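Local coordinates for protein cytokinin riboside 5'-monophosphate phosphoribohydrolase (PDB 5ZI9) that belongs to the possible lysine decarboxylase family of the SLOG clan, building its subunits around a parallel, Rossmann-like beta sheet, at residues A81-P84 against A85-E89; D181-F184 against E185-L189; G209-V212 against D213-G217. All coordinates share one frame; numbering follows the deposited sequence.

Contact 1. Residues A81-P84 against A85-E89; sequences ARTP and ADSPE
Pro84 and Ser87 close a tight reversal of the chain just ahead of helix 88-102; the turn and the cap that follows it are each held by a backbone N-H. Ser87 N donates to Pro84 O over 3.3 Å. The donor stands above the carbonyl plane, 56° out of it, so the bond misses the lone-pair directions. One step on, Ser87 OG accepts from Glu89 N at 3.2 Å, a weak capping bond. Because OG lies anti to the backbone N of Ser87 (chi1 -179°), it is carried round to face the first turn of the helix. Serine suits this N-cap position: its short hydroxyl can receive an N-H that has no carbonyl of an earlier turn to bind.

The two motifs share Ser87, which ends a type I beta turn begun at Pro84 and caps the helix; together they lead from the loop after strand 74-78 into the helix of a Rossmann-like strand-turn-helix unit.

Van der Waals contacts fill the inside of the bend. The methyl of Thr83, CG2, lies 4.0 Å from Glu89 CB and 4.1 Å from Ser87 CB, and the Thr83 and Glu89 side chains cross at about a right angle. Threonine fits this buried spot through its beta-branch: with OG1 beside the backbone N (chi1 -62°) and CG2 anti to it, the methyl meets carbon atoms while the hydroxyl faces the Glu89 carboxylate. On the exposed flank, Asp86 OD1 comes to 4.0 Å from Pro84 CB.

Polar groups at the margin look outward. Glu89 OE2 forms a salt bridge with Lys224 of the second subunit, and Glu89 OE1 lies 3.6 Å from Thr83 OG1. Ala81 N and Arg82 NH2 both hydrogen-bond citrate, probably from the crystallisation liquor.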
loop_
_atom_site.group_PDB
_atom_site.type_symbol
_atom_site.label_atom_id
_atom_site.label_comp_id
_atom_site.label_asym_id
_atom_site.label_seq_id
_atom_site.Cartn_x
_atom_site.Cartn_y
_atom_site.Cartn_z
ATOM N N ALA B 81 3.564 6.872 -36.030
ATOM C CA ALA B 81 3.063 8.189 -35.620
ATOM C C ALA B 81 3.066 9.207 -36.772
ATOM O O ALA B 81 2.310 10.181 -36.736
ATOM C CB ALA B 81 3.896 8.729 -34.455
ATOM N N ARG B 82 3.885 8.944 -37.787
ATOM C CA ARG B 82 4.202 9.901 -38.818
ATOM C C ARG B 82 3.392 9.694 -40.078
ATOM O O ARG B 82 3.482 10.481 -40.992
ATOM C CB ARG B 82 5.684 9.785 -39.140
ATOM C CG ARG B 82 6.547 9.775 -37.889
ATOM C CD ARG B 82 8.025 9.568 -38.154
ATOM N NE ARG B 82 8.752 9.386 -36.883
ATOM C CZ ARG B 82 10.066 9.580 -36.712
ATOM N NH1 ARG B 82 10.858 9.949 -37.735
ATOM N NH2 ARG B 82 10.611 9.376 -35.508
ATOM N N THR B 83 2.594 8.644 -40.146
ATOM C CA THR B 83 1.813 8.369 -41.342
ATOM C C THR B 83 0.927 9.585 -41.714
ATOM O O THR B 83 0.138 10.037 -40.883
ATOM C CB THR B 83 0.952 7.119 -41.126
ATOM O OG1 THR B 83 1.821 6.009 -40.896
ATOM C CG2 THR B 83 0.125 6.817 -42.315
ATOM N N PRO B 84 1.087 10.128 -42.952
ATOM C CA PRO B 84 0.240 11.229 -43.465
ATOM C C PRO B 84 -1.206 10.814 -43.657
ATOM O O PRO B 84 -1.462 9.658 -43.982
ATOM C CB PRO B 84 0.862 11.565 -44.831
ATOM C CG PRO B 84 2.239 11.009 -44.774
ATOM C CD PRO B 84 2.157 9.796 -43.918
ATOM N N ALA B 85 -2.127 11.755 -43.467
ATOM C CA ALA B 85 -3.564 11.463 -43.519
ATOM C C ALA B 85 -4.134 11.205 -44.927
ATOM O O ALA B 85 -5.203 10.591 -45.045
ATOM C CB ALA B 85 -4.351 12.548 -42.819
ATOM N N ASP B 86 -3.404 11.638 -45.970
ATOM C CA ASP B 86 -3.739 11.349 -47.395
ATOM C C ASP B 86 -3.259 9.977 -47.899
ATOM O O ASP B 86 -3.372 9.676 -49.099
ATOM C CB ASP B 86 -3.132 12.430 -48.315
ATOM C CG ASP B 86 -1.590 12.441 -48.300
ATOM O OD1 ASP B 86 -0.931 11.379 -48.347
ATOM O OD2 ASP B 86 -1.016 13.536 -48.217
ATOM N N SER B 87 -2.673 9.189 -46.991
ATOM C CA SER B 87 -1.929 7.985 -47.304
ATOM C C SER B 87 -2.853 6.761 -47.432
ATOM O O SER B 87 -3.946 6.732 -46.834
ATOM C CB SER B 87 -0.903 7.711 -46.202
ATOM O OG SER B 87 -0.141 6.555 -46.505
ATOM N N PRO B 88 -2.432 5.755 -48.243
ATOM C CA PRO B 88 -3.109 4.453 -48.306
ATOM C C PRO B 88 -2.959 3.679 -47.013
ATOM O O PRO B 88 -3.884 2.970 -46.620
ATOM C CB PRO B 88 -2.425 3.722 -49.482
ATOM C CG PRO B 88 -1.320 4.603 -49.945
ATOM C CD PRO B 88 -1.582 5.981 -49.425
ATOM N N GLU B 89 -1.808 3.806 -46.347
ATOM C CA GLU B 89 -1.654 3.236 -44.981
ATOM C C GLU B 89 -2.691 3.800 -43.992
ATOM O O GLU B 89 -3.299 3.064 -43.210
ATOM C CB GLU B 89 -0.242 3.481 -44.454
ATOM C CG GLU B 89 0.808 2.559 -45.039
ATOM C CD GLU B 89 2.214 2.948 -44.630
ATOM O OE1 GLU B 89 2.441 3.614 -43.576
ATOM O OE2 GLU B 89 3.119 2.573 -45.381
#

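Contact 2. Residues D181-F184 against E185-L189; sequences DELF and EALTL
Leu183, Phe184 and Leu187 make the tightly packed apolar side of this helical contact. Leu187 CD1 is the shared atom, 3.9 Å from Leu183 CD1 and 3.6 Å from Phe184 CD1, and it meets the phenyl ring obliquely. Its side chain runs alongside both others, pointing the same way, and the torsion that sets CG of Leu187 anti to its own carbonyl carbon (chi1 -80°) tilts the isobutyl group back toward the preceding turn. Leu183 CD2 sits over one face of the Phe184 ring, near its rim. Branched and aromatic groups suit this side because it is buried: Leu183 and Leu187 also rest on Ile200, and Phe184 packs on Phe184 of the second subunit.

Beneath the side chains run the main-chain bonds of an alpha-helix, with Ala186 N reaching Glu182 O at 3.1 Å. This helix, 177-191, is the crossover of a beta-alpha-beta unit between strands 167-172 and 200-203. Glu182 is the closing glutamate of the family's PGGxGTxxE signature, with Asp181 at the variable position before it.

The acidic side is also buried but is held together differently. Glu185 reaches back beside both earlier acids, its OE1 3.1 Å from Glu182 OE1 and its OE2 3.7 Å from Asp181 OD1. The Glu182 and Glu185 carboxylate planes are turned 76° apart. Lys160 of the same chain forms salt bridges with all three acids, drawing their carboxylates to one point. The looser side is at Thr188, the one partly exposed residue among those that touch; the model sets its methyl too close to Phe184 O for detail there to be relied on.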
loop_
_atom_site.group_PDB
_atom_site.type_symbol
_atom_site.label_atom_id
_atom_site.label_comp_id
_atom_site.label_asym_id
_atom_site.label_seq_id
_atom_site.Cartn_x
_atom_site.Cartn_y
_atom_site.Cartn_z
ATOM N N ASP B 181 8.841 -2.515 -31.077
ATOM C CA ASP B 181 8.981 -2.791 -29.653
ATOM C C ASP B 181 7.786 -3.577 -29.108
ATOM O O ASP B 181 7.976 -4.609 -28.426
ATOM C CB ASP B 181 9.183 -1.452 -28.936
ATOM C CG ASP B 181 9.057 -1.549 -27.442
ATOM O OD1 ASP B 181 9.443 -2.573 -26.854
ATOM O OD2 ASP B 181 8.566 -0.578 -26.839
ATOM N N GLU B 182 6.574 -3.108 -29.439
ATOM C CA GLU B 182 5.314 -3.820 -29.126
ATOM C C GLU B 182 5.170 -5.113 -29.894
ATOM O O GLU B 182 4.814 -6.133 -29.335
ATOM C CB GLU B 182 4.101 -2.941 -29.385
ATOM C CG GLU B 182 4.018 -1.756 -28.415
ATOM C CD GLU B 182 3.952 -2.111 -26.898
ATOM O OE1 GLU B 182 3.311 -3.112 -26.445
ATOM O OE2 GLU B 182 4.574 -1.332 -26.124
ATOM N N LEU B 183 5.487 -5.093 -31.167
ATOM C CA LEU B 183 5.416 -6.284 -31.963
ATOM C C LEU B 183 6.184 -7.415 -31.319
ATOM O O LEU B 183 5.640 -8.466 -31.031
ATOM C CB LEU B 183 5.961 -6.037 -33.369
ATOM C CG LEU B 183 6.129 -7.297 -34.238
ATOM C CD1 LEU B 183 4.805 -8.024 -34.374
ATOM C CD2 LEU B 183 6.720 -6.934 -35.602
ATOM N N PHE B 184 7.461 -7.188 -31.095
ATOM C CA PHE B 184 8.303 -8.241 -30.551
ATOM C C PHE B 184 8.017 -8.610 -29.099
ATOM O O PHE B 184 8.326 -9.694 -28.685
ATOM C CB PHE B 184 9.756 -7.960 -30.842
ATOM C CG PHE B 184 10.124 -8.223 -32.292
ATOM C CD1 PHE B 184 10.086 -9.517 -32.800
ATOM C CD2 PHE B 184 10.461 -7.194 -33.153
ATOM C CE1 PHE B 184 10.406 -9.781 -34.124
ATOM C CE2 PHE B 184 10.768 -7.441 -34.478
ATOM C CZ PHE B 184 10.743 -8.740 -34.966
ATOM N N GLU B 185 7.345 -7.744 -28.368
ATOM C CA GLU B 185 6.893 -8.024 -27.019
ATOM C C GLU B 185 5.775 -9.074 -27.018
ATOM O O GLU B 185 5.788 -10.014 -26.225
ATOM C CB GLU B 185 6.359 -6.720 -26.456
ATOM C CG GLU B 185 6.117 -6.610 -24.974
ATOM C CD GLU B 185 5.927 -5.138 -24.600
ATOM O OE1 GLU B 185 4.784 -4.727 -24.222
ATOM O OE2 GLU B 185 6.926 -4.394 -24.780
ATOM N N ALA B 186 4.784 -8.858 -27.887
ATOM C CA ALA B 186 3.670 -9.775 -28.050
ATOM C C ALA B 186 4.138 -11.125 -28.565
ATOM O O ALA B 186 3.692 -12.186 -28.114
ATOM C CB ALA B 186 2.643 -9.163 -28.991
ATOM N N LEU B 187 5.066 -11.075 -29.499
ATOM C CA LEU B 187 5.634 -12.264 -30.005
ATOM C C LEU B 187 6.295 -13.102 -28.923
ATOM O O LEU B 187 6.024 -14.298 -28.869
ATOM C CB LEU B 187 6.603 -11.960 -31.122
ATOM C CG LEU B 187 5.931 -11.705 -32.478
ATOM C CD1 LEU B 187 6.955 -11.200 -33.458
ATOM C CD2 LEU B 187 5.329 -12.987 -33.038
ATOM N N THR B 188 7.097 -12.508 -28.036
ATOM C CA THR B 188 7.816 -13.358 -27.078
ATOM C C THR B 188 6.863 -13.811 -25.987
ATOM O O THR B 188 6.960 -14.938 -25.488
ATOM C CB THR B 188 9.203 -12.823 -26.579
ATOM O OG1 THR B 188 9.163 -12.363 -25.227
ATOM C CG2 THR B 188 9.708 -11.786 -27.483
ATOM N N LEU B 189 5.886 -12.975 -25.695
ATOM C CA LEU B 189 4.863 -13.329 -24.763
ATOM C C LEU B 189 4.120 -14.545 -25.265
ATOM O O LEU B 189 3.791 -15.426 -24.481
ATOM C CB LEU B 189 3.911 -12.154 -24.521
ATOM C CG LEU B 189 4.391 -11.089 -23.521
ATOM C CD1 LEU B 189 3.508 -9.847 -23.586
ATOM C CD2 LEU B 189 4.391 -11.633 -22.102
#

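Contact 3. Residues G209-V212 against D213-G217; sequences GGLV and DWLRG
Successive turns of helix 205-220 are joined by backbone bonds of the i to i+4 kind: Asp213 N to Gly209 O (3.0 Å), Leu215 N to Leu211 O (2.9 Å) and Arg216 N to Val212 O (3.1 Å). Trp214 N is shared between Gly210 O and, more weakly, Leu211 O. The helix is kinked at Gly210 and Leu211, whose N-H groups lack bonds to the turn before, and it widens into a pi-type turn at 215-217.

Leu211 carries the apolar contacts. Leu211 CD1 approaches Trp214 CE3 obliquely at 4.4 Å, and Leu211 CG lies 4.4 Å from Leu215 CD1. On another side, Arg216 runs alongside Val212 and then bends at chi3 (-54°), which brings Arg216 NH2 to 3.7 Å from Val212 CG1. Arginine suits this exposed edge, since its methylenes can follow the helix while NH1 forms a salt bridge with Glu227.

The helix links strands 200-203 and 234-236 in a beta-alpha-beta unit. Val212 touches Phe233 just ahead of the latter strand, whereas Trp214 faces the second subunit, packs on Gly210 of that subunit and donates from NE1 to its Tyr207 O.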
loop_
_atom_site.group_PDB
_atom_site.type_symbol
_atom_site.label_atom_id
_atom_site.label_comp_id
_atom_site.label_asym_id
_atom_site.label_seq_id
_atom_site.Cartn_x
_atom_site.Cartn_y
_atom_site.Cartn_z
ATOM N N GLY B 209 7.844 -7.463 -45.409
ATOM C CA GLY B 209 8.485 -8.572 -46.086
ATOM C C GLY B 209 9.991 -8.695 -45.876
ATOM O O GLY B 209 10.522 -9.811 -45.773
ATOM N N GLY B 210 10.700 -7.569 -45.837
ATOM C CA GLY B 210 12.140 -7.608 -45.586
ATOM C C GLY B 210 12.483 -8.051 -44.170
ATOM O O GLY B 210 13.524 -8.667 -43.937
ATOM N N LEU B 211 11.603 -7.734 -43.226
ATOM C CA LEU B 211 11.782 -8.162 -41.848
ATOM C C LEU B 211 11.569 -9.674 -41.737
ATOM O O LEU B 211 12.433 -10.385 -41.256
ATOM C CB LEU B 211 10.834 -7.389 -40.901
ATOM C CG LEU B 211 10.829 -7.788 -39.420
ATOM C CD1 LEU B 211 12.211 -7.522 -38.831
ATOM C CD2 LEU B 211 9.737 -7.054 -38.670
ATOM N N VAL B 212 10.421 -10.147 -42.206
ATOM C CA VAL B 212 10.125 -11.585 -42.247
ATOM C C VAL B 212 11.213 -12.402 -42.978
ATOM O O VAL B 212 11.539 -13.502 -42.566
ATOM C CB VAL B 212 8.726 -11.826 -42.883
ATOM C CG1 VAL B 212 8.496 -13.300 -43.174
ATOM C CG2 VAL B 212 7.610 -11.304 -41.966
ATOM N N ASP B 213 11.786 -11.859 -44.046
ATOM C CA ASP B 213 12.887 -12.543 -44.761
ATOM C C ASP B 213 14.130 -12.713 -43.958
ATOM O O ASP B 213 14.842 -13.710 -44.152
ATOM C CB ASP B 213 13.342 -11.806 -46.017
ATOM C CG ASP B 213 12.398 -11.987 -47.187
ATOM O OD1 ASP B 213 11.355 -12.727 -47.116
ATOM O OD2 ASP B 213 12.720 -11.317 -48.186
ATOM N N TRP B 214 14.429 -11.714 -43.119
ATOM C CA TRP B 214 15.580 -11.778 -42.214
ATOM C C TRP B 214 15.293 -12.749 -41.069
ATOM O O TRP B 214 16.150 -13.538 -40.702
ATOM C CB TRP B 214 15.937 -10.382 -41.702
ATOM C CG TRP B 214 17.056 -10.382 -40.717
ATOM C CD1 TRP B 214 18.393 -10.554 -40.969
ATOM C CD2 TRP B 214 16.931 -10.215 -39.313
ATOM N NE1 TRP B 214 19.100 -10.513 -39.802
ATOM C CE2 TRP B 214 18.223 -10.317 -38.766
ATOM C CE3 TRP B 214 15.842 -9.993 -38.460
ATOM C CZ2 TRP B 214 18.462 -10.205 -37.407
ATOM C CZ3 TRP B 214 16.076 -9.886 -37.111
ATOM C CH2 TRP B 214 17.385 -9.982 -36.598
ATOM N N LEU B 215 14.090 -12.706 -40.509
ATOM C CA LEU B 215 13.696 -13.655 -39.459
ATOM C C LEU B 215 13.869 -15.098 -39.905
ATOM O O LEU B 215 14.350 -15.903 -39.151
ATOM C CB LEU B 215 12.246 -13.438 -39.029
ATOM C CG LEU B 215 11.906 -12.114 -38.330
ATOM C CD1 LEU B 215 10.405 -11.965 -38.158
ATOM C CD2 LEU B 215 12.584 -12.033 -36.967
ATOM N N ARG B 216 13.485 -15.400 -41.142
ATOM C CA ARG B 216 13.626 -16.750 -41.740
ATOM C C ARG B 216 15.069 -17.048 -42.152
ATOM O O ARG B 216 15.647 -18.040 -41.713
ATOM C CB ARG B 216 12.721 -16.878 -42.975
ATOM C CG ARG B 216 12.267 -18.300 -43.256
ATOM C CD ARG B 216 11.356 -18.417 -44.472
ATOM N NE ARG B 216 10.172 -17.540 -44.439
ATOM C CZ ARG B 216 9.046 -17.751 -43.737
ATOM N NH1 ARG B 216 8.924 -18.816 -42.934
ATOM N NH2 ARG B 216 8.018 -16.882 -43.830
ATOM N N GLY B 217 15.636 -16.167 -42.975
ATOM C CA GLY B 217 16.984 -16.325 -43.542
ATOM C C GLY B 217 18.168 -16.188 -42.594
ATOM O O GLY B 217 19.249 -16.720 -42.869
#

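How the contacts relate
Contacts 2 and 3 lie on helices 177-191 and 205-220, consecutive crossovers of one parallel sheet, with centres 16 Å apart. They meet through the Phe184 ring, whose CZ is 4.2 Å from Leu211 CD2, so the two apolar sides touch, and each also packs on the second subunit. Contact 1 stands apart, its centre 24 Å from each of the others and its nearest atoms about 12 Å from contact 2 and about 11 Å from contact 3. It too reaches the second subunit. Citrate bonds contact 1, a separate citrate lies about 5 Å from the Thr188 side chain and 1,2-ethanediol about 5 Å from that of Glu182, all probably from the crystallisation liquor.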